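Local coordinates for Serine/threonine-protein kinase BRSK1 (Mus musculus, PDB 5IRI), which phosphorylates proteins on serine or threonine and carries a C-terminal kinase-associated KA1 domain that is linked to auto-inhibition, at residues L39-P42 / S43-H46. Sequence-based numbering, arbitrary orientation.
Sequences LSIP and SLSH
I41 lays its CG2 methyl against CB of L44, 3.6 Å away, the two side chains meeting at a slant round a type II beta turn that runs from I41 to L44. A chi1 of -63° sets CG1 of I41 beside the backbone N and leaves CG2 anti to it, turned to L44, while the CG1-CD1 arm points away from L44 CB. Both residues also touch V115 of helix 109-124, and I41 reaches T118. Branched apolar side chains suit these two positions because they carry the turn onto that helix. P42 and S43 occupy the corners. The proline ring restricts phi to the negative values the second position needs, and S43, being small, can take the positive phi of 71° that the third demands. Its backbone is hydrogen-bonded to K59. Beyond the turn, L39 offers a methyl, CD1, that packs at the flat edge of the H46 imidazole, in the ring plane, 3.6 Å from CE1. Having CG between its backbone N and carbonyl carbon (chi1 73°) helps swing the histidine back toward the helix end, where its aromatic ring also meets that of F38. The arrangement is a tight helix-to-strand connection in the KA1 domain, joining helix 27-40 to strand 44-50, an outermost strand of the antiparallel sheet.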
loop_
_atom_site.group_PDB
_atom_site.type_symbol
_atom_site.label_atom_id
_atom_site.label_comp_id
_atom_site.label_asym_id
_atom_site.label_seq_id
_atom_site.Cartn_x
_atom_site.Cartn_y
_atom_site.Cartn_z
ATOM N N LEU A 39 10.084 1.307 2.920
ATOM C CA LEU A 39 11.337 1.887 3.381
ATOM C C LEU A 39 11.531 3.289 2.822
ATOM O O LEU A 39 11.781 4.243 3.566
ATOM C CB LEU A 39 12.489 0.976 2.970
ATOM C CG LEU A 39 12.913 -0.141 3.935
ATOM C CD1 LEU A 39 11.834 -0.546 4.932
ATOM C CD2 LEU A 39 13.376 -1.350 3.146
ATOM N N SER A 40 11.378 3.434 1.509
ATOM C CA SER A 40 11.678 4.693 0.846
ATOM C C SER A 40 10.793 5.827 1.348
ATOM O O SER A 40 11.230 6.979 1.424
ATOM C CB SER A 40 11.518 4.517 -0.655
ATOM O OG SER A 40 10.335 5.169 -1.079
ATOM N N ILE A 41 9.547 5.538 1.686
ATOM C CA ILE A 41 8.722 6.615 2.220
ATOM C C ILE A 41 9.197 6.920 3.623
ATOM O O ILE A 41 9.226 6.033 4.498
ATOM C CB ILE A 41 7.226 6.276 2.185
ATOM C CG1 ILE A 41 6.765 6.098 0.736
ATOM C CG2 ILE A 41 6.464 7.373 2.874
ATOM C CD1 ILE A 41 5.309 5.734 0.582
ATOM N N PRO A 42 9.607 8.150 3.895
ATOM C CA PRO A 42 10.024 8.517 5.244
ATOM C C PRO A 42 8.804 8.848 6.091
ATOM O O PRO A 42 7.771 9.294 5.580
ATOM C CB PRO A 42 10.917 9.742 5.021
ATOM C CG PRO A 42 10.284 10.415 3.800
ATOM C CD PRO A 42 9.634 9.300 2.964
ATOM N N SER A 43 8.935 8.599 7.393
ATOM C CA SER A 43 7.855 8.635 8.380
ATOM C C SER A 43 6.892 7.471 8.220
ATOM O O SER A 43 5.899 7.398 8.951
ATOM C CB SER A 43 7.038 9.940 8.354
ATOM O OG SER A 43 6.197 10.030 7.213
ATOM N N LEU A 44 7.131 6.575 7.276
ATOM C CA LEU A 44 6.315 5.384 7.127
ATOM C C LEU A 44 7.099 4.203 7.677
ATOM O O LEU A 44 8.205 3.899 7.207
ATOM C CB LEU A 44 5.908 5.156 5.670
ATOM C CG LEU A 44 4.920 3.995 5.488
ATOM C CD1 LEU A 44 3.877 4.314 4.438
ATOM C CD2 LEU A 44 5.646 2.711 5.138
ATOM N N SER A 45 6.541 3.582 8.699
ATOM C CA SER A 45 7.051 2.351 9.270
ATOM C C SER A 45 6.023 1.255 9.049
ATOM O O SER A 45 4.819 1.521 8.991
ATOM C CB SER A 45 7.330 2.536 10.747
ATOM O OG SER A 45 6.708 3.734 11.184
ATOM N N HIS A 46 6.492 0.023 8.902
ATOM C CA HIS A 46 5.584 -1.066 8.605
ATOM C C HIS A 46 5.880 -2.276 9.477
ATOM O O HIS A 46 6.884 -2.340 10.187
ATOM C CB HIS A 46 5.651 -1.440 7.132
ATOM C CG HIS A 46 6.901 -2.157 6.745
ATOM N ND1 HIS A 46 8.076 -1.502 6.449
ATOM C CD2 HIS A 46 7.151 -3.476 6.565
ATOM C CE1 HIS A 46 8.996 -2.386 6.108
ATOM N NE2 HIS A 46 8.459 -3.591 6.171
#